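Local coordinates for protein aminotransferase class I and II (Streptococcus suis 89/1591, PDB 3P6K) that probably transfers amino groups between amino acids and keto acids with a pyridoxal phosphate cofactor held on a lysine, as class I and II aminotransferases do, at residues Y196-E201 with A304-S309; H279-N284 with L348-E353; G139-L144 with T167-D172. All coordinates share one frame; numbering follows the deposited sequence. Where two conformers were deposited one is given.

In the fold
Contact 3 comes first along the chain: it closes a loop containing helix 144-150 and strand 155-161, and joins two loops of the large seven-stranded mixed-sheet domain. Contacts 1 and 2 follow it in series, and they cross each other, since their segments alternate in the order 196-201, 279-284, 304-309, 348-353. Contact 1 brings a large-domain loop to the entry of strand 308-313 in the small antiparallel sheet, while contact 2 sets helix 270-294 against the exit of neighbouring strand 345-349. Segment 304-309 is the hub: Ala304 N lies 2.9 Å from Gly168 O of contact 3, and Ser309 OG 2.7 Å from Leu348 O of contact 2.

Contact 1. Residues Y196-E201 with A304-S309; sequences YRSFSE and AVVSTS
The Tyr196 ring lies with one face over the methyl of Thr308: CG2 sits 4.3 Å from the ring centroid and 9° off its normal, a CH-pi contact made almost over the centre. Ser307 approaches the same ring differently, its OG at the edge near the ring plane, 3.7 Å from CE1. Val306 crosses Tyr196 at about a right angle and divides its two methyls. Val306 CG1, anti to the backbone N (chi1 163°), meets Tyr196 CB at 3.8 Å, whereas CG2 turns to the backbone of Ser198. Thr308 OG1 bonds to Pro166 O, consistent with its methyl being the branch given to the ring. The phenol faces the active site, where Tyr196 OH is hydrogen-bonded to O3 of the modified residue at position 222, the lysine-bound cofactor of this aminotransferase family; the entry to strand 308-313 of the small domain thus packs against a cofactor-contacting ring.

Beyond Val306, polar bonds join the packing. Ser198 OG donates to Ala304 O at a short 2.5 Å, the donor lying somewhat out of the carbonyl plane. Ser198 OG also accepts Ser200 N at 3.1 Å, an ST turn. Ser200 OG donates to Ser198 OG at 2.7 Å, so three bonds grip one hydroxyl. Phe199 N donates to Val305 O at 3.0 Å, nearly straight (N-H...O 163°), and that oxygen also lies at the edge of the Phe199 ring. Val305 CG1 packs on Phe199 CB. Above one face of this ring lies Arg197 NH1, displaced toward the rim, while Leu274 and Leu281 of helix 270-294 touch its side chain.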
ATOM      1  N   TYR B 196      -4.899   1.371 -17.956  1.00 33.69           N
ATOM      2  CA  TYR B 196      -4.612   1.235 -19.385  1.00 34.90           C
ATOM      3  C   TYR B 196      -5.407   2.251 -20.210  1.00 35.97           C
ATOM      4  O   TYR B 196      -6.615   2.051 -20.484  1.00 34.23           O
ATOM      5  CB  TYR B 196      -4.926  -0.159 -19.863  1.00 36.07           C
ATOM      6  CG  TYR B 196      -4.058  -1.205 -19.256  1.00 37.35           C
ATOM      7  CD1 TYR B 196      -2.791  -1.452 -19.765  1.00 41.67           C
ATOM      8  CD2 TYR B 196      -4.519  -1.996 -18.217  1.00 40.53           C
ATOM      9  CE1 TYR B 196      -1.992  -2.443 -19.232  1.00 43.13           C
ATOM     10  CE2 TYR B 196      -3.749  -2.975 -17.676  1.00 41.73           C
ATOM     11  CZ  TYR B 196      -2.476  -3.200 -18.178  1.00 44.14           C
ATOM     12  OH  TYR B 196      -1.685  -4.168 -17.641  1.00 46.25           O
ATOM     13  N   ARG B 197      -4.718   3.337 -20.561  1.00 37.19           N
ATOM     14  CA  ARG B 197      -5.232   4.406 -21.420  1.00 39.30           C
ATOM     15  C   ARG B 197      -5.167   3.973 -22.878  1.00 39.81           C
ATOM     16  O   ARG B 197      -4.098   3.578 -23.354  1.00 42.28           O
ATOM     17  CB  ARG B 197      -4.365   5.664 -21.279  1.00 40.13           C
ATOM     18  CG  ARG B 197      -4.845   6.905 -22.051  1.00 42.59           C
ATOM     19  CD  ARG B 197      -3.868   8.016 -21.889  1.00 44.93           C
ATOM     20  NE  ARG B 197      -4.272   9.264 -22.528  1.00 46.54           N
ATOM     21  CZ  ARG B 197      -4.108   9.554 -23.823  1.00 49.81           C
ATOM     22  NH1 ARG B 197      -3.620   8.670 -24.707  1.00 51.63           N
ATOM     23  NH2 ARG B 197      -4.496  10.746 -24.263  1.00 52.56           N
ATOM     24  N   SER B 198      -6.291   4.055 -23.594  1.00 39.15           N
ATOM     25  CA  SER B 198      -6.309   3.781 -25.026  1.00 38.28           C
ATOM     26  C   SER B 198      -5.651   4.917 -25.806  1.00 38.63           C
ATOM     27  O   SER B 198      -5.907   6.096 -25.541  1.00 38.29           O
ATOM     28  CB  SER B 198      -7.747   3.615 -25.537  1.00 39.18           C
ATOM     29  OG  SER B 198      -7.773   3.371 -26.935  1.00 38.78           O
ATOM     30  N   PHE B 199      -4.811   4.549 -26.768  1.00 38.11           N
ATOM     31  CA  PHE B 199      -4.209   5.500 -27.705  1.00 39.13           C
ATOM     32  C   PHE B 199      -4.950   5.500 -29.067  1.00 39.17           C
ATOM     33  O   PHE B 199      -4.459   6.046 -30.029  1.00 39.30           O
ATOM     34  CB  PHE B 199      -2.726   5.175 -27.889  1.00 39.36           C
ATOM     35  CG  PHE B 199      -1.874   5.524 -26.713  1.00 40.29           C
ATOM     36  CD1 PHE B 199      -1.741   4.649 -25.656  1.00 41.15           C
ATOM     37  CD2 PHE B 199      -1.145   6.716 -26.693  1.00 41.35           C
ATOM     38  CE1 PHE B 199      -0.919   4.973 -24.572  1.00 42.19           C
ATOM     39  CE2 PHE B 199      -0.330   7.030 -25.627  1.00 42.05           C
ATOM     40  CZ  PHE B 199      -0.228   6.157 -24.564  1.00 42.14           C
ATOM     41  N   SER B 200      -6.127   4.882 -29.129  1.00 39.39           N
ATOM     42  CA  SER B 200      -6.959   4.838 -30.332  1.00 39.52           C
ATOM     43  C   SER B 200      -7.698   6.157 -30.542  1.00 40.61           C
ATOM     44  O   SER B 200      -7.665   7.037 -29.682  1.00 39.68           O
ATOM     45  CB  SER B 200      -7.990   3.701 -30.229  1.00 39.37           C
ATOM     46  OG  SER B 200      -9.000   3.947 -29.282  1.00 36.55           O
ATOM     47  N   GLU B 201      -8.379   6.261 -31.681  1.00 41.52           N
ATOM     48  CA  GLU B 201      -9.214   7.427 -32.018  1.00 42.90           C
ATOM     49  C   GLU B 201     -10.575   7.399 -31.330  1.00 41.68           C
ATOM     50  O   GLU B 201     -11.369   8.316 -31.531  1.00 41.32           O
ATOM     51  CB  GLU B 201      -9.466   7.518 -33.549  1.00 44.30           C
ATOM     52  CG  GLU B 201      -8.228   7.545 -34.434  1.00 49.48           C
ATOM     53  CD  GLU B 201      -7.263   8.659 -34.072  1.00 55.52           C
ATOM     54  OE1 GLU B 201      -7.715   9.789 -33.788  1.00 58.08           O
ATOM     55  OE2 GLU B 201      -6.033   8.394 -34.066  1.00 63.36           O
ATOM     56  N   ALA B 304      -7.634  -1.999 -28.197  1.00 42.32           N
ATOM     57  CA  ALA B 304      -7.869  -0.595 -28.619  1.00 42.71           C
ATOM     58  C   ALA B 304      -6.613   0.241 -28.397  1.00 42.84           C
ATOM     59  O   ALA B 304      -6.647   1.218 -27.654  1.00 43.54           O
ATOM     60  CB  ALA B 304      -9.079   0.002 -27.841  1.00 42.12           C
ATOM     61  N   VAL B 305      -5.507  -0.133 -29.053  1.00 43.32           N
ATOM     62  CA  VAL B 305      -4.169   0.487 -28.868  1.00 42.35           C
ATOM     63  C   VAL B 305      -3.841   0.706 -27.381  1.00 42.16           C
ATOM     64  O   VAL B 305      -3.558   1.817 -26.890  1.00 40.09           O
ATOM     65  CB  VAL B 305      -3.962   1.772 -29.728  1.00 42.91           C
ATOM     66  CG1 VAL B 305      -2.459   2.088 -29.858  1.00 41.60           C
ATOM     67  CG2 VAL B 305      -4.544   1.578 -31.091  1.00 42.14           C
ATOM     68  N   VAL B 306      -3.872  -0.432 -26.706  1.00 42.39           N
ATOM     69  CA  VAL B 306      -3.598  -0.610 -25.294  1.00 42.64           C
ATOM     70  C   VAL B 306      -2.518  -1.697 -25.256  1.00 42.47           C
ATOM     71  O   VAL B 306      -2.540  -2.602 -26.086  1.00 42.21           O
ATOM     72  CB  VAL B 306      -4.976  -1.046 -24.633  1.00 43.44           C
ATOM     73  CG1 VAL B 306      -4.841  -1.648 -23.318  1.00 42.18           C
ATOM     74  CG2 VAL B 306      -5.920   0.180 -24.591  1.00 45.07           C
ATOM     75  N   SER B 307      -1.625  -1.651 -24.277  1.00 41.68           N
ATOM     76  CA  SER B 307      -0.473  -2.551 -24.255  1.00 42.45           C
ATOM     77  C   SER B 307      -0.735  -4.003 -23.787  1.00 41.56           C
ATOM     78  O   SER B 307       0.213  -4.723 -23.599  1.00 41.49           O
ATOM     79  CB  SER B 307       0.649  -1.935 -23.409  1.00 42.12           C
ATOM     80  OG  SER B 307       0.413  -2.108 -22.026  1.00 43.18           O
ATOM     81  N   THR B 308      -1.994  -4.409 -23.561  1.00 40.95           N
ATOM     82  CA  THR B 308      -2.303  -5.792 -23.163  1.00 40.67           C
ATOM     83  C   THR B 308      -3.164  -6.364 -24.277  1.00 41.67           C
ATOM     84  O   THR B 308      -3.867  -5.615 -24.980  1.00 41.85           O
ATOM     85  CB  THR B 308      -2.931  -5.919 -21.725  1.00 39.95           C
ATOM     86  OG1 THR B 308      -3.087  -7.312 -21.377  1.00 38.97           O
ATOM     87  CG2 THR B 308      -4.264  -5.201 -21.623  1.00 40.09           C
ATOM     88  N   SER B 309      -2.991  -7.665 -24.524  1.00 41.34           N
ATOM     89  CA  SER B 309      -3.758  -8.399 -25.534  1.00 42.02           C
ATOM     90  C   SER B 309      -4.002  -9.760 -24.996  1.00 42.10           C
ATOM     91  O   SER B 309      -3.289 -10.210 -24.072  1.00 41.79           O
ATOM     92  CB  SER B 309      -3.048  -8.500 -26.883  1.00 42.95           C
ATOM     93  OG  SER B 309      -1.871  -9.292 -26.850  1.00 43.20           O
TER

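Contact 2. Residues H279-N284 with L348-E353; sequences HILEEN and LGFACE
One amide nitrogen, Asn284 ND2, bonds two backbone carbonyls of the turn that leaves strand 345-349. Phe350 O takes the straighter bond, 2.8 Å from ND2 with an N-H...O angle of 167°, and lies in the plane of the Asn284 amide. Cys352 O is also 2.8 Å from Asn284 ND2, but at 125° this second bond is weak. Asn284 CB meets the edge of the Phe350 ring at CD2, 4.0 Å away. Leu281, one helical turn earlier, brings CD2 to within 4.1 Å of Phe350 CE2 from an oblique direction, and Ile280 adds CG2 at 4.1 Å from Ala351 O.

In the next shell, Phe350 CG stands between its own backbone N and carbonyl carbon (chi1 59°), and the ring reaches Leu285 and Leu288 further along helix 270-294. Ala351 O accepts from Ser30 OG, and Leu357 packs on Asn284. Glu353 occupies the N-cap position of helix 354-368, and its OE2 forms a salt bridge with Lys56 of the second subunit. This strand-turn-helix corner, packed on a long helix, belongs to the small alpha/beta domain of fold type I pyridoxal phosphate enzymes.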
ATOM      1  N   HIS B 279       4.576   5.979 -29.499  1.00 43.01           N
ATOM      2  CA  HIS B 279       5.475   5.443 -30.528  0.50 44.30           C
ATOM      3  C   HIS B 279       5.824   3.976 -30.231  1.00 43.61           C
ATOM      4  O   HIS B 279       5.723   3.135 -31.104  1.00 45.09           O
ATOM      5  CB  HIS B 279       6.701   6.353 -30.741  0.50 45.21           C
ATOM      6  CG  HIS B 279       6.394   7.592 -31.535  0.50 47.57           C
ATOM      7  ND1 HIS B 279       7.072   7.924 -32.688  0.50 50.58           N
ATOM      8  CD2 HIS B 279       5.438   8.541 -31.379  0.50 48.96           C
ATOM      9  CE1 HIS B 279       6.579   9.045 -33.183  0.50 52.45           C
ATOM     10  NE2 HIS B 279       5.582   9.437 -32.409  0.50 51.06           N
ATOM     11  N   ILE B 280       6.180   3.671 -28.986  1.00 42.74           N
ATOM     12  CA  ILE B 280       6.519   2.287 -28.566  1.00 41.54           C
ATOM     13  C   ILE B 280       5.350   1.336 -28.839  1.00 41.29           C
ATOM     14  O   ILE B 280       5.484   0.322 -29.499  1.00 41.03           O
ATOM     15  CB  ILE B 280       6.849   2.226 -27.065  1.00 40.59           C
ATOM     16  CG1 ILE B 280       8.174   2.919 -26.769  1.00 39.38           C
ATOM     17  CG2 ILE B 280       6.893   0.762 -26.568  1.00 39.07           C
ATOM     18  CD1 ILE B 280       8.426   3.096 -25.257  1.00 37.37           C
ATOM     19  N   LEU B 281       4.189   1.724 -28.351  1.00 41.75           N
ATOM     20  CA  LEU B 281       2.962   0.931 -28.488  1.00 42.21           C
ATOM     21  C   LEU B 281       2.515   0.749 -29.953  1.00 42.95           C
ATOM     22  O   LEU B 281       2.186  -0.344 -30.374  1.00 42.74           O
ATOM     23  CB  LEU B 281       1.878   1.596 -27.660  1.00 42.20           C
ATOM     24  CG  LEU B 281       0.877   0.735 -26.933  1.00 45.60           C
ATOM     25  CD1 LEU B 281       0.525   1.418 -25.580  1.00 47.60           C
ATOM     26  CD2 LEU B 281      -0.309   0.487 -27.831  1.00 48.57           C
ATOM     27  N   GLU B 282       2.509   1.823 -30.725  1.00 43.47           N
ATOM     28  CA  GLU B 282       2.133   1.734 -32.155  1.00 44.77           C
ATOM     29  C   GLU B 282       3.115   0.873 -32.950  1.00 45.90           C
ATOM     30  O   GLU B 282       2.678  -0.012 -33.704  1.00 45.95           O
ATOM     31  CB  GLU B 282       1.996   3.129 -32.775  1.00 44.59           C
ATOM     32  CG  GLU B 282       0.752   3.875 -32.282  1.00 45.67           C
ATOM     33  CD  GLU B 282       0.592   5.254 -32.907  1.00 48.33           C
ATOM     34  OE1 GLU B 282       1.582   5.789 -33.464  1.00 50.80           O
ATOM     35  OE2 GLU B 282      -0.521   5.808 -32.825  1.00 48.47           O
ATOM     36  N   GLU B 283       4.422   1.136 -32.774  1.00 46.85           N
ATOM     37  CA  GLU B 283       5.474   0.341 -33.427  1.00 48.35           C
ATOM     38  C   GLU B 283       5.346  -1.139 -33.010  1.00 47.25           C
ATOM     39  O   GLU B 283       5.327  -2.003 -33.878  1.00 47.60           O
ATOM     40  CB  GLU B 283       6.912   0.859 -33.159  1.00 49.72           C
ATOM     41  CG  GLU B 283       7.375   2.118 -33.991  1.00 54.43           C
ATOM     42  CD  GLU B 283       8.936   2.242 -34.161  1.00 61.39           C
ATOM     43  OE1 GLU B 283       9.731   1.542 -33.474  1.00 63.06           O
ATOM     44  OE2 GLU B 283       9.382   3.065 -35.006  1.00 65.89           O
ATOM     45  N   ASN B 284       5.215  -1.410 -31.702  1.00 45.64           N
ATOM     46  CA  ASN B 284       5.056  -2.791 -31.196  1.00 45.31           C
ATOM     47  C   ASN B 284       3.737  -3.448 -31.593  1.00 44.69           C
ATOM     48  O   ASN B 284       3.729  -4.644 -31.920  1.00 44.89           O
ATOM     49  CB  ASN B 284       5.293  -2.909 -29.668  1.00 44.49           C
ATOM     50  CG  ASN B 284       6.719  -2.694 -29.287  1.00 44.92           C
ATOM     51  OD1 ASN B 284       7.556  -2.267 -30.108  1.00 46.47           O
ATOM     52  ND2 ASN B 284       7.027  -2.969 -28.021  1.00 44.75           N
ATOM     53  N   LEU B 348      -0.686 -11.558 -23.657  1.00 37.88           N
ATOM     54  CA  LEU B 348       0.569 -11.182 -24.265  1.00 38.70           C
ATOM     55  C   LEU B 348       0.643  -9.667 -24.133  1.00 39.12           C
ATOM     56  O   LEU B 348      -0.191  -8.960 -24.707  1.00 38.67           O
ATOM     57  CB  LEU B 348       0.594 -11.650 -25.714  1.00 39.71           C
ATOM     58  CG  LEU B 348       1.888 -11.632 -26.529  1.00 41.45           C
ATOM     59  CD1 LEU B 348       1.750 -12.551 -27.748  1.00 39.20           C
ATOM     60  CD2 LEU B 348       2.309 -10.198 -26.948  1.00 40.64           C
ATOM     61  N   GLY B 349       1.609  -9.188 -23.341  1.00 39.06           N
ATOM     62  CA  GLY B 349       1.869  -7.766 -23.136  1.00 39.46           C
ATOM     63  C   GLY B 349       2.994  -7.392 -24.079  1.00 41.28           C
ATOM     64  O   GLY B 349       4.012  -8.090 -24.141  1.00 42.51           O
ATOM     65  N   PHE B 350       2.821  -6.285 -24.796  1.00 42.01           N
ATOM     66  CA  PHE B 350       3.761  -5.867 -25.820  1.00 43.06           C
ATOM     67  C   PHE B 350       4.263  -4.431 -25.666  1.00 44.00           C
ATOM     68  O   PHE B 350       4.819  -3.877 -26.610  1.00 46.46           O
ATOM     69  CB  PHE B 350       3.153  -6.138 -27.196  1.00 43.61           C
ATOM     70  CG  PHE B 350       1.862  -5.428 -27.419  1.00 43.19           C
ATOM     71  CD1 PHE B 350       0.654  -6.018 -27.031  1.00 41.90           C
ATOM     72  CD2 PHE B 350       1.850  -4.166 -27.983  1.00 42.68           C
ATOM     73  CE1 PHE B 350      -0.543  -5.367 -27.220  1.00 42.94           C
ATOM     74  CE2 PHE B 350       0.664  -3.508 -28.157  1.00 44.46           C
ATOM     75  CZ  PHE B 350      -0.541  -4.117 -27.781  1.00 43.33           C
ATOM     76  N   ALA B 351       4.148  -3.863 -24.462  1.00 44.19           N
ATOM     77  CA  ALA B 351       4.764  -2.544 -24.125  1.00 43.63           C
ATOM     78  C   ALA B 351       6.263  -2.692 -23.756  1.00 43.51           C
ATOM     79  O   ALA B 351       6.882  -1.706 -23.353  1.00 43.08           O
ATOM     80  CB  ALA B 351       4.016  -1.870 -22.958  1.00 43.04           C
ATOM     81  N   CYS B 352       6.831  -3.901 -23.881  1.00 42.82           N
ATOM     82  CA  CYS B 352       8.247  -4.185 -23.616  1.00 43.60           C
ATOM     83  C   CYS B 352       9.118  -3.626 -24.739  1.00 44.57           C
ATOM     84  O   CYS B 352       8.603  -3.121 -25.721  1.00 44.64           O
ATOM     85  CB  CYS B 352       8.456  -5.701 -23.514  1.00 43.02           C
ATOM     86  SG  CYS B 352       7.889  -6.563 -25.016  1.00 42.96           S
ATOM     87  N   GLU B 353      10.440  -3.722 -24.585  1.00 46.14           N
ATOM     88  CA  GLU B 353      11.373  -3.243 -25.602  1.00 48.02           C
ATOM     89  C   GLU B 353      11.095  -4.005 -26.908  1.00 48.45           C
ATOM     90  O   GLU B 353      10.736  -5.196 -26.884  1.00 46.90           O
ATOM     91  CB  GLU B 353      12.818  -3.382 -25.155  1.00 49.75           C
ATOM     92  CG  GLU B 353      13.191  -2.456 -23.957  1.00 53.19           C
ATOM     93  CD  GLU B 353      14.625  -2.626 -23.476  1.00 59.40           C
ATOM     94  OE1 GLU B 353      15.438  -3.247 -24.206  1.00 64.43           O
ATOM     95  OE2 GLU B 353      14.953  -2.131 -22.364  1.00 62.50           O
TER

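Contact 3. Residues G139-L144 with T167-D172; sequences GWLPDL and TGAVMD
The touching backbones of Gly139-Pro142 and Thr167-Met171 run 67° apart, approaching most nearly at Trp140 and Ala169, whose CA atoms are 6.1 Å from each other. Thr167 CG2 lies over one face of the Trp140 indole, 3.5 Å from the centroid of the five-membered ring and 21° off its normal, a close CH-pi contact. Phe310 and Tyr345 meet the indole in edge-to-face arrangements. With chi1 at 66°, Thr167 directs OG1 away from the ring to accept Ala169 N at 3.2 Å, forming an ST turn; a water bridges the same hydroxyl to Trp140 O, to which it donates at 2.6 Å.

Further along, Ala169 CB sits 3.4 Å from Gly139 O and also packs on Trp140 CB. Leu141 places CD2 3.5 Å from Val170 O, and selenomethionine Met171, extended beyond CG, carries CE to Pro142 CD at 3.7 Å, the two side chains crossing at about a right angle. Trp132 and Leu111 of the large sheet touch both residues of this last pair. Thr167 and Gly168 end the Asn-Pro-Thr-Gly sequence that is a familiar signature of class I and II aminotransferases, here held by its threonine against a tryptophan-bearing loop.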
ATOM      1  N   GLY B 139     -16.313  -8.692 -28.961  1.00 39.52           N
ATOM      2  CA  GLY B 139     -15.096  -7.869 -28.855  1.00 38.72           C
ATOM      3  C   GLY B 139     -14.577  -7.677 -27.423  1.00 37.94           C
ATOM      4  O   GLY B 139     -13.961  -6.662 -27.109  1.00 36.54           O
ATOM      5  N   TRP B 140     -14.874  -8.651 -26.562  1.00 37.44           N
ATOM      6  CA  TRP B 140     -14.522  -8.637 -25.132  1.00 37.31           C
ATOM      7  C   TRP B 140     -15.296  -7.609 -24.302  1.00 36.48           C
ATOM      8  O   TRP B 140     -14.927  -7.326 -23.168  1.00 37.29           O
ATOM      9  CB  TRP B 140     -13.022  -8.566 -24.898  1.00 36.16           C
ATOM     10  CG  TRP B 140     -12.267  -9.757 -25.413  1.00 39.23           C
ATOM     11  CD1 TRP B 140     -11.327  -9.775 -26.415  1.00 40.46           C
ATOM     12  CD2 TRP B 140     -12.338 -11.089 -24.906  1.00 40.73           C
ATOM     13  NE1 TRP B 140     -10.801 -11.040 -26.549  1.00 41.44           N
ATOM     14  CE2 TRP B 140     -11.405 -11.869 -25.639  1.00 40.91           C
ATOM     15  CE3 TRP B 140     -13.093 -11.703 -23.896  1.00 42.61           C
ATOM     16  CZ2 TRP B 140     -11.218 -13.239 -25.408  1.00 41.92           C
ATOM     17  CZ3 TRP B 140     -12.906 -13.098 -23.655  1.00 44.87           C
ATOM     18  CH2 TRP B 140     -11.966 -13.838 -24.414  1.00 44.48           C
ATOM     19  N   LEU B 141     -16.384  -7.087 -24.837  1.00 35.90           N
ATOM     20  CA  LEU B 141     -17.243  -6.200 -24.088  1.00 37.04           C
ATOM     21  C   LEU B 141     -18.382  -7.022 -23.521  1.00 38.50           C
ATOM     22  O   LEU B 141     -18.887  -7.904 -24.195  1.00 40.58           O
ATOM     23  CB  LEU B 141     -17.783  -5.074 -24.968  1.00 37.34           C
ATOM     24  CG  LEU B 141     -16.764  -4.070 -25.524  1.00 36.18           C
ATOM     25  CD1 LEU B 141     -17.551  -2.967 -26.283  1.00 38.03           C
ATOM     26  CD2 LEU B 141     -15.931  -3.485 -24.434  1.00 36.88           C
ATOM     27  N   PRO B 142     -18.793  -6.752 -22.272  1.00 38.98           N
ATOM     28  CA  PRO B 142     -19.945  -7.475 -21.755  1.00 39.66           C
ATOM     29  C   PRO B 142     -21.260  -6.912 -22.318  1.00 40.57           C
ATOM     30  O   PRO B 142     -21.274  -5.861 -22.983  1.00 40.34           O
ATOM     31  CB  PRO B 142     -19.817  -7.260 -20.256  1.00 39.49           C
ATOM     32  CG  PRO B 142     -19.281  -5.869 -20.165  1.00 39.17           C
ATOM     33  CD  PRO B 142     -18.388  -5.672 -21.352  1.00 37.77           C
ATOM     34  N   ASP B 143     -22.361  -7.598 -22.026  1.00 42.00           N
ATOM     35  CA  ASP B 143     -23.663  -7.262 -22.568  1.00 43.20           C
ATOM     36  C   ASP B 143     -24.421  -6.307 -21.643  1.00 43.83           C
ATOM     37  O   ASP B 143     -24.784  -6.697 -20.538  1.00 44.30           O
ATOM     38  CB  ASP B 143     -24.440  -8.562 -22.785  1.00 44.63           C
ATOM     39  CG  ASP B 143     -25.770  -8.366 -23.529  1.00 44.05           C
ATOM     40  OD1 ASP B 143     -26.344  -7.273 -23.610  1.00 47.28           O
ATOM     41  OD2 ASP B 143     -26.248  -9.355 -24.057  1.00 47.36           O
ATOM     42  N   LEU B 144     -24.675  -5.074 -22.097  1.00 43.44           N
ATOM     43  CA  LEU B 144     -25.424  -4.099 -21.297  1.00 44.24           C
ATOM     44  C   LEU B 144     -26.851  -4.551 -20.982  1.00 46.74           C
ATOM     45  O   LEU B 144     -27.394  -4.139 -19.957  1.00 46.33           O
ATOM     46  CB  LEU B 144     -25.482  -2.725 -21.967  1.00 43.76           C
ATOM     47  CG  LEU B 144     -24.170  -1.942 -21.955  1.00 42.35           C
ATOM     48  CD1 LEU B 144     -24.229  -0.850 -23.004  1.00 40.28           C
ATOM     49  CD2 LEU B 144     -23.877  -1.386 -20.542  1.00 41.21           C
ATOM     50  N   THR B 167      -7.697  -8.243 -21.941  1.00 37.32           N
ATOM     51  CA  THR B 167      -8.082  -8.087 -23.353  1.00 37.38           C
ATOM     52  C   THR B 167      -7.647  -6.846 -24.097  1.00 36.56           C
ATOM     53  O   THR B 167      -7.550  -6.875 -25.338  1.00 36.41           O
ATOM     54  CB  THR B 167      -9.615  -8.166 -23.470  1.00 38.06           C
ATOM     55  OG1 THR B 167     -10.183  -7.035 -22.794  1.00 38.35           O
ATOM     56  CG2 THR B 167     -10.152  -9.501 -22.823  1.00 36.76           C
ATOM     57  N   GLY B 168      -7.446  -5.744 -23.369  1.00 35.43           N
ATOM     58  CA  GLY B 168      -7.153  -4.465 -23.998  1.00 34.99           C
ATOM     59  C   GLY B 168      -8.357  -3.842 -24.706  1.00 35.46           C
ATOM     60  O   GLY B 168      -8.188  -2.870 -25.453  1.00 35.59           O
ATOM     61  N   ALA B 169      -9.564  -4.370 -24.470  1.00 34.67           N
ATOM     62  CA  ALA B 169     -10.797  -3.827 -25.042  1.00 35.03           C
ATOM     63  C   ALA B 169     -11.251  -2.661 -24.173  1.00 34.64           C
ATOM     64  O   ALA B 169     -11.095  -2.721 -22.956  1.00 34.50           O
ATOM     65  CB  ALA B 169     -11.904  -4.892 -25.077  1.00 34.08           C
ATOM     66  N   VAL B 170     -11.881  -1.655 -24.795  1.00 35.10           N
ATOM     67  CA  VAL B 170     -12.388  -0.476 -24.106  1.00 34.94           C
ATOM     68  C   VAL B 170     -13.854  -0.196 -24.344  1.00 34.83           C
ATOM     69  O   VAL B 170     -14.384  -0.457 -25.429  1.00 35.45           O
ATOM     70  CB  VAL B 170     -11.703   0.891 -24.528  1.00 35.95           C
ATOM     71  CG1 VAL B 170     -10.408   1.057 -23.887  1.00 37.26           C
ATOM     72  CG2 VAL B 170     -11.681   1.110 -26.050  1.00 34.61           C
HETATM   73  N   MSE B 171     -14.466   0.389 -23.322  1.00 33.45           N
HETATM   74  CA  MSE B 171     -15.808   0.935 -23.396  1.00 33.77           C
HETATM   75  C   MSE B 171     -15.637   2.417 -23.726  1.00 34.06           C
HETATM   76  O   MSE B 171     -15.060   3.162 -22.933  1.00 33.81           O
HETATM   77  CB  MSE B 171     -16.516   0.793 -22.065  1.00 33.28           C
HETATM   78  CG  MSE B 171     -16.711  -0.629 -21.600  1.00 33.77           C
HETATM   79 SE   MSE B 171     -17.280  -0.648 -19.761  0.75 31.34          SE
HETATM   80  CE  MSE B 171     -17.392  -2.598 -19.540  1.00 33.80           C
ATOM     81  N   ASP B 172     -16.126   2.829 -24.895  1.00 34.75           N
ATOM     82  CA  ASP B 172     -16.074   4.235 -25.338  1.00 34.84           C
ATOM     83  C   ASP B 172     -17.186   5.078 -24.695  1.00 34.79           C
ATOM     84  O   ASP B 172     -17.972   4.565 -23.883  1.00 34.28           O
ATOM     85  CB  ASP B 172     -16.067   4.302 -26.869  1.00 35.14           C
ATOM     86  CG  ASP B 172     -17.367   3.870 -27.515  1.00 38.14           C
ATOM     87  OD1 ASP B 172     -18.429   3.790 -26.853  1.00 38.13           O
ATOM     88  OD2 ASP B 172     -17.309   3.668 -28.750  1.00 38.86           O
TER
HETATM   89  O   HOH W   1     -12.767  -6.618 -21.882  1.00 38.34           O